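Elongation factor G (Thermus thermophilus, PDB 2DY1) binds GTP and magnesium and probably acts as a translational GTPase in the elongation step of protein synthesis. Local coordinates at residues V454-E465 against V563-P574. Sequence-based numbering, arbitrary orientation.
Sequences VPYRETIKKVAE and VMAEAHPVLLEP
Thr459 and Leu572 meet on one face of an antiparallel strand pair, 457-460 against 569-574. The latter is the first part of strand 569-583, which also pairs antiparallel with strands 610-618 and 638-648. Two hydrogen-bonded pairs, Arg457 with Leu572 and Thr459 with Val570, tie the strands. Leu572 N reaches Arg457 O at 2.9 Å. Thr459 N reaches Val570 O at 3.1 Å. With OG1 of Thr459 anti to the main-chain nitrogen (chi1 -166°), the hydroxyl is hydrogen-bonded to Met531 O. This leaves CG2 of Thr459 beside Val570 CG2, at 3.5 Å, with the two side chains pointing the same way. Leu572 brings CD1 obliquely against CB and CG2 of Thr459. Val570 CG1 also packs tightly against the extended chain of Lys461, which crosses it at about a right angle. Past the end of strand 457-460, Ala567 O accepts bonds from the backbone N of both Lys461 and Lys462. At the other end, Val454 CG1 lies over the centre of the Tyr456 ring, 3.8 Å above its plane. Tyr456 CE1 rests on Glu573 CB at 3.6 Å. A leucine in place of Tyr456 has neither hydroxyl nor ring, and would probably break the water link to Glu573 and take away the flat face on which Val454 CG1 lies. Glu573 also forms a salt bridge with Arg598. The linking water sits in the ring plane, 2.9 Å from Tyr456 OH, and donates to Glu573 OE1 at 2.7 Å.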
ATOM      1  N   VAL A 454      -4.266 -17.181 -18.007  1.00 21.39           N
ATOM      2  CA  VAL A 454      -5.129 -17.816 -17.019  1.00 23.15           C
ATOM      3  C   VAL A 454      -4.639 -19.230 -16.744  1.00 23.17           C
ATOM      4  O   VAL A 454      -4.310 -19.975 -17.665  1.00 22.75           O
ATOM      5  CB  VAL A 454      -6.590 -17.882 -17.514  1.00 22.41           C
ATOM      6  CG1 VAL A 454      -7.449 -18.684 -16.547  1.00 19.75           C
ATOM      7  CG2 VAL A 454      -7.147 -16.470 -17.646  1.00 22.90           C
ATOM      8  N   PRO A 455      -4.564 -19.609 -15.466  1.00 20.13           N
ATOM      9  CA  PRO A 455      -4.105 -20.956 -15.123  1.00 23.04           C
ATOM     10  C   PRO A 455      -5.217 -22.001 -15.257  1.00 20.60           C
ATOM     11  O   PRO A 455      -5.774 -22.474 -14.260  1.00 21.47           O
ATOM     12  CB  PRO A 455      -3.610 -20.792 -13.689  1.00 22.26           C
ATOM     13  CG  PRO A 455      -4.557 -19.769 -13.145  1.00 22.37           C
ATOM     14  CD  PRO A 455      -4.639 -18.758 -14.265  1.00 18.40           C
ATOM     15  N   TYR A 456      -5.545 -22.341 -16.498  1.00 23.39           N
ATOM     16  CA  TYR A 456      -6.568 -23.346 -16.765  1.00 22.42           C
ATOM     17  C   TYR A 456      -6.072 -24.686 -16.239  1.00 25.49           C
ATOM     18  O   TYR A 456      -4.875 -24.898 -16.050  1.00 20.57           O
ATOM     19  CB  TYR A 456      -6.824 -23.471 -18.268  1.00 21.88           C
ATOM     20  CG  TYR A 456      -7.500 -22.272 -18.871  1.00 23.28           C
ATOM     21  CD1 TYR A 456      -8.845 -22.007 -18.621  1.00 25.61           C
ATOM     22  CD2 TYR A 456      -6.788 -21.380 -19.667  1.00 25.49           C
ATOM     23  CE1 TYR A 456      -9.469 -20.871 -19.155  1.00 29.09           C
ATOM     24  CE2 TYR A 456      -7.398 -20.245 -20.200  1.00 22.71           C
ATOM     25  CZ  TYR A 456      -8.731 -19.998 -19.938  1.00 26.25           C
ATOM     26  OH  TYR A 456      -9.317 -18.859 -20.447  1.00 29.73           O
ATOM     27  N   ARG A 457      -7.004 -25.591 -15.988  1.00 24.57           N
ATOM     28  CA  ARG A 457      -6.635 -26.908 -15.512  1.00 21.75           C
ATOM     29  C   ARG A 457      -7.527 -27.910 -16.205  1.00 28.10           C
ATOM     30  O   ARG A 457      -8.328 -27.538 -17.064  1.00 24.11           O
ATOM     31  CB  ARG A 457      -6.771 -26.985 -13.993  1.00 23.44           C
ATOM     32  CG  ARG A 457      -5.735 -26.095 -13.323  1.00 18.84           C
ATOM     33  CD  ARG A 457      -5.544 -26.380 -11.864  1.00 26.51           C
ATOM     34  NE  ARG A 457      -4.547 -25.471 -11.311  1.00 24.85           N
ATOM     35  CZ  ARG A 457      -4.464 -25.183 -10.023  1.00 25.77           C
ATOM     36  NH1 ARG A 457      -5.310 -25.749  -9.176  1.00 28.31           N
ATOM     37  NH2 ARG A 457      -3.580 -24.293  -9.591  1.00 27.01           N
ATOM     38  N   GLU A 458      -7.369 -29.181 -15.857  1.00 20.91           N
ATOM     39  CA  GLU A 458      -8.170 -30.225 -16.476  1.00 22.98           C
ATOM     40  C   GLU A 458      -8.595 -31.237 -15.432  1.00 20.66           C
ATOM     41  O   GLU A 458      -8.030 -31.290 -14.349  1.00 21.23           O
ATOM     42  CB  GLU A 458      -7.349 -30.953 -17.544  1.00 23.94           C
ATOM     43  CG  GLU A 458      -6.911 -30.075 -18.703  1.00 28.66           C
ATOM     44  CD  GLU A 458      -6.019 -30.809 -19.685  1.00 31.91           C
ATOM     45  OE1 GLU A 458      -6.156 -32.049 -19.803  1.00 29.10           O
ATOM     46  OE2 GLU A 458      -5.193 -30.150 -20.350  1.00 30.85           O
ATOM     47  N   THR A 459      -9.610 -32.028 -15.765  1.00 23.87           N
ATOM     48  CA  THR A 459     -10.068 -33.081 -14.873  1.00 23.05           C
ATOM     49  C   THR A 459     -10.760 -34.144 -15.714  1.00 22.31           C
ATOM     50  O   THR A 459     -10.769 -34.055 -16.950  1.00 26.17           O
ATOM     51  CB  THR A 459     -11.010 -32.553 -13.767  1.00 22.45           C
ATOM     52  OG1 THR A 459     -11.156 -33.565 -12.755  1.00 23.58           O
ATOM     53  CG2 THR A 459     -12.385 -32.195 -14.330  1.00 25.07           C
ATOM     54  N   ILE A 460     -11.318 -35.154 -15.058  1.00 25.06           N
ATOM     55  CA  ILE A 460     -11.986 -36.230 -15.781  1.00 25.39           C
ATOM     56  C   ILE A 460     -13.448 -36.387 -15.376  1.00 23.25           C
ATOM     57  O   ILE A 460     -13.823 -36.074 -14.249  1.00 23.30           O
ATOM     58  CB  ILE A 460     -11.258 -37.574 -15.565  1.00 22.30           C
ATOM     59  CG1 ILE A 460     -11.045 -37.832 -14.074  1.00 21.25           C
ATOM     60  CG2 ILE A 460      -9.919 -37.563 -16.287  1.00 18.73           C
ATOM     61  CD1 ILE A 460     -10.441 -39.223 -13.768  1.00 19.90           C
ATOM     62  N   LYS A 461     -14.267 -36.896 -16.297  1.00 24.45           N
ATOM     63  CA  LYS A 461     -15.690 -37.073 -16.030  1.00 33.33           C
ATOM     64  C   LYS A 461     -16.151 -38.521 -15.846  1.00 32.49           C
ATOM     65  O   LYS A 461     -17.252 -38.765 -15.342  1.00 30.36           O
ATOM     66  CB  LYS A 461     -16.510 -36.414 -17.141  1.00 38.05           C
ATOM     67  CG  LYS A 461     -16.585 -34.889 -17.051  1.00 47.90           C
ATOM     68  CD  LYS A 461     -17.581 -34.342 -18.067  1.00 55.03           C
ATOM     69  CE  LYS A 461     -17.879 -32.867 -17.837  1.00 62.17           C
ATOM     70  NZ  LYS A 461     -18.872 -32.338 -18.822  1.00 60.27           N
ATOM     71  N   LYS A 462     -15.322 -39.478 -16.246  1.00 30.51           N
ATOM     72  CA  LYS A 462     -15.695 -40.877 -16.082  1.00 32.47           C
ATOM     73  C   LYS A 462     -14.526 -41.751 -15.654  1.00 32.21           C
ATOM     74  O   LYS A 462     -13.355 -41.403 -15.841  1.00 24.38           O
ATOM     75  CB  LYS A 462     -16.322 -41.430 -17.368  1.00 41.18           C
ATOM     76  CG  LYS A 462     -15.372 -41.602 -18.538  1.00 41.96           C
ATOM     77  CD  LYS A 462     -16.116 -42.182 -19.747  1.00 49.61           C
ATOM     78  CE  LYS A 462     -15.193 -42.388 -20.938  1.00 54.85           C
ATOM     79  NZ  LYS A 462     -15.885 -43.018 -22.100  1.00 60.35           N
ATOM     80  N   VAL A 463     -14.861 -42.885 -15.051  1.00 30.62           N
ATOM     81  CA  VAL A 463     -13.858 -43.822 -14.577  1.00 23.14           C
ATOM     82  C   VAL A 463     -13.220 -44.539 -15.753  1.00 23.16           C
ATOM     83  O   VAL A 463     -13.873 -44.802 -16.763  1.00 25.62           O
ATOM     84  CB  VAL A 463     -14.481 -44.876 -13.647  1.00 25.22           C
ATOM     85  CG1 VAL A 463     -13.411 -45.871 -13.203  1.00 29.60           C
ATOM     86  CG2 VAL A 463     -15.109 -44.202 -12.436  1.00 26.84           C
ATOM     87  N   ALA A 464     -11.936 -44.852 -15.614  1.00 19.00           N
ATOM     88  CA  ALA A 464     -11.208 -45.578 -16.636  1.00 21.61           C
ATOM     89  C   ALA A 464     -10.008 -46.257 -15.989  1.00 19.94           C
ATOM     90  O   ALA A 464      -9.556 -45.851 -14.920  1.00 20.28           O
ATOM     91  CB  ALA A 464     -10.755 -44.627 -17.749  1.00 24.59           C
ATOM     92  N   GLU A 465      -9.501 -47.299 -16.629  1.00 22.31           N
ATOM     93  CA  GLU A 465      -8.346 -47.993 -16.089  1.00 20.07           C
ATOM     94  C   GLU A 465      -7.550 -48.632 -17.202  1.00 22.40           C
ATOM     95  O   GLU A 465      -8.058 -48.891 -18.295  1.00 22.15           O
ATOM     96  CB  GLU A 465      -8.769 -49.034 -15.047  1.00 19.48           C
ATOM     97  CG  GLU A 465      -9.495 -50.240 -15.619  1.00 21.51           C
ATOM     98  CD  GLU A 465      -9.963 -51.205 -14.545  1.00 26.06           C
ATOM     99  OE1 GLU A 465     -10.181 -52.387 -14.893  1.00 24.65           O
ATOM    100  OE2 GLU A 465     -10.121 -50.786 -13.372  1.00 23.58           O
ATOM    101  N   VAL A 563      -4.735 -43.712 -19.458  1.00 21.34           N
ATOM    102  CA  VAL A 563      -6.012 -43.756 -18.776  1.00 20.14           C
ATOM    103  C   VAL A 563      -6.794 -42.444 -18.782  1.00 16.55           C
ATOM    104  O   VAL A 563      -8.011 -42.449 -18.972  1.00 23.18           O
ATOM    105  CB  VAL A 563      -5.827 -44.260 -17.319  1.00 20.45           C
ATOM    106  CG1 VAL A 563      -7.180 -44.401 -16.637  1.00 21.92           C
ATOM    107  CG2 VAL A 563      -5.105 -45.611 -17.338  1.00 25.91           C
ATOM    108  N   MET A 564      -6.117 -41.317 -18.576  1.00 23.25           N
ATOM    109  CA  MET A 564      -6.837 -40.050 -18.565  1.00 20.54           C
ATOM    110  C   MET A 564      -7.577 -39.817 -19.884  1.00 19.52           C
ATOM    111  O   MET A 564      -8.674 -39.253 -19.896  1.00 25.07           O
ATOM    112  CB  MET A 564      -5.891 -38.878 -18.310  1.00 23.68           C
ATOM    113  CG  MET A 564      -6.614 -37.544 -18.358  1.00 24.32           C
ATOM    114  SD  MET A 564      -5.531 -36.134 -18.127  1.00 28.37           S
ATOM    115  CE  MET A 564      -6.757 -34.792 -18.350  1.00 28.08           C
ATOM    116  N   ALA A 565      -6.987 -40.259 -20.986  1.00 25.62           N
ATOM    117  CA  ALA A 565      -7.607 -40.079 -22.300  1.00 27.17           C
ATOM    118  C   ALA A 565      -8.911 -40.864 -22.458  1.00 29.16           C
ATOM    119  O   ALA A 565      -9.771 -40.516 -23.279  1.00 29.32           O
ATOM    120  CB  ALA A 565      -6.628 -40.477 -23.386  1.00 29.74           C
ATOM    121  N   GLU A 566      -9.063 -41.928 -21.674  1.00 26.66           N
ATOM    122  CA  GLU A 566     -10.266 -42.748 -21.734  1.00 26.11           C
ATOM    123  C   GLU A 566     -11.237 -42.305 -20.660  1.00 24.67           C
ATOM    124  O   GLU A 566     -12.343 -42.837 -20.557  1.00 28.38           O
ATOM    125  CB  GLU A 566      -9.918 -44.224 -21.495  1.00 33.53           C
ATOM    126  CG  GLU A 566      -8.674 -44.712 -22.223  1.00 39.20           C
ATOM    127  CD  GLU A 566      -8.282 -46.135 -21.835  1.00 48.99           C
ATOM    128  OE1 GLU A 566      -7.255 -46.627 -22.349  1.00 51.28           O
ATOM    129  OE2 GLU A 566      -8.994 -46.763 -21.017  1.00 49.26           O
ATOM    130  N   ALA A 567     -10.839 -41.311 -19.870  1.00 22.53           N
ATOM    131  CA  ALA A 567     -11.673 -40.850 -18.768  1.00 27.43           C
ATOM    132  C   ALA A 567     -12.494 -39.586 -19.021  1.00 30.54           C
ATOM    133  O   ALA A 567     -12.910 -38.914 -18.076  1.00 26.26           O
ATOM    134  CB  ALA A 567     -10.807 -40.671 -17.524  1.00 24.70           C
ATOM    135  N   HIS A 568     -12.750 -39.290 -20.292  1.00 32.96           N
ATOM    136  CA  HIS A 568     -13.526 -38.112 -20.680  1.00 32.05           C
ATOM    137  C   HIS A 568     -13.045 -36.832 -19.995  1.00 29.45           C
ATOM    138  O   HIS A 568     -13.715 -36.262 -19.127  1.00 29.01           O
ATOM    139  CB  HIS A 568     -15.007 -38.326 -20.394  1.00 37.95           C
ATOM    140  CG  HIS A 568     -15.894 -37.352 -21.102  1.00 53.27           C
ATOM    141  ND1 HIS A 568     -16.236 -36.129 -20.566  1.00 57.85           N
ATOM    142  CD2 HIS A 568     -16.458 -37.394 -22.332  1.00 55.31           C
ATOM    143  CE1 HIS A 568     -16.972 -35.459 -21.436  1.00 55.04           C
ATOM    144  NE2 HIS A 568     -17.121 -36.205 -22.517  1.00 59.50           N
ATOM    145  N   PRO A 569     -11.858 -36.370 -20.384  1.00 26.17           N
ATOM    146  CA  PRO A 569     -11.244 -35.158 -19.842  1.00 33.75           C
ATOM    147  C   PRO A 569     -12.007 -33.896 -20.246  1.00 33.73           C
ATOM    148  O   PRO A 569     -12.586 -33.828 -21.334  1.00 32.33           O
ATOM    149  CB  PRO A 569      -9.831 -35.205 -20.422  1.00 30.00           C
ATOM    150  CG  PRO A 569     -10.000 -35.968 -21.695  1.00 36.21           C
ATOM    151  CD  PRO A 569     -10.939 -37.060 -21.305  1.00 29.43           C
ATOM    152  N   VAL A 570     -12.019 -32.910 -19.354  1.00 29.27           N
ATOM    153  CA  VAL A 570     -12.698 -31.647 -19.608  1.00 27.42           C
ATOM    154  C   VAL A 570     -11.870 -30.478 -19.082  1.00 35.77           C
ATOM    155  O   VAL A 570     -11.101 -30.632 -18.129  1.00 28.96           O
ATOM    156  CB  VAL A 570     -14.092 -31.595 -18.943  1.00 35.53           C
ATOM    157  CG1 VAL A 570     -14.960 -32.719 -19.482  1.00 34.95           C
ATOM    158  CG2 VAL A 570     -13.962 -31.689 -17.434  1.00 33.38           C
ATOM    159  N   LEU A 571     -12.050 -29.311 -19.701  1.00 30.79           N
ATOM    160  CA  LEU A 571     -11.320 -28.098 -19.330  1.00 30.25           C
ATOM    161  C   LEU A 571     -11.961 -27.361 -18.163  1.00 28.52           C
ATOM    162  O   LEU A 571     -13.185 -27.224 -18.093  1.00 29.97           O
ATOM    163  CB  LEU A 571     -11.237 -27.160 -20.534  1.00 33.05           C
ATOM    164  CG  LEU A 571     -10.272 -25.976 -20.411  1.00 33.78           C
ATOM    165  CD1 LEU A 571      -8.836 -26.477 -20.441  1.00 29.26           C
ATOM    166  CD2 LEU A 571     -10.516 -25.008 -21.557  1.00 33.52           C
ATOM    167  N   LEU A 572     -11.124 -26.885 -17.244  1.00 28.38           N
ATOM    168  CA  LEU A 572     -11.592 -26.148 -16.074  1.00 22.16           C
ATOM    169  C   LEU A 572     -10.958 -24.761 -16.082  1.00 22.76           C
ATOM    170  O   LEU A 572      -9.866 -24.582 -16.608  1.00 23.51           O
ATOM    171  CB  LEU A 572     -11.182 -26.863 -14.784  1.00 25.37           C
ATOM    172  CG  LEU A 572     -11.654 -28.301 -14.557  1.00 24.38           C
ATOM    173  CD1 LEU A 572     -11.065 -28.806 -13.252  1.00 25.74           C
ATOM    174  CD2 LEU A 572     -13.180 -28.353 -14.506  1.00 28.12           C
ATOM    175  N   GLU A 573     -11.653 -23.785 -15.508  1.00 26.39           N
ATOM    176  CA  GLU A 573     -11.117 -22.430 -15.434  1.00 22.56           C
ATOM    177  C   GLU A 573     -11.336 -21.901 -14.034  1.00 22.88           C
ATOM    178  O   GLU A 573     -12.255 -22.322 -13.337  1.00 23.40           O
ATOM    179  CB  GLU A 573     -11.796 -21.509 -16.459  1.00 19.77           C
ATOM    180  CG  GLU A 573     -13.240 -21.175 -16.152  1.00 27.26           C
ATOM    181  CD  GLU A 573     -13.844 -20.258 -17.203  1.00 34.05           C
ATOM    182  OE1 GLU A 573     -13.178 -19.271 -17.578  1.00 31.92           O
ATOM    183  OE2 GLU A 573     -14.983 -20.519 -17.649  1.00 38.35           O
ATOM    184  N   PRO A 574     -10.480 -20.969 -13.586  1.00 20.12           N
ATOM    185  CA  PRO A 574     -10.710 -20.472 -12.232  1.00 20.77           C
ATOM    186  C   PRO A 574     -11.858 -19.472 -12.160  1.00 24.36           C
ATOM    187  O   PRO A 574     -12.007 -18.615 -13.028  1.00 26.44           O
ATOM    188  CB  PRO A 574      -9.360 -19.871 -11.846  1.00 25.46           C
ATOM    189  CG  PRO A 574      -8.764 -19.487 -13.141  1.00 25.23           C
ATOM    190  CD  PRO A 574      -9.155 -20.578 -14.089  1.00 23.68           C
TER
HETATM  191  O   HOH W   1     -12.171 -18.682 -20.047  1.00 31.11           O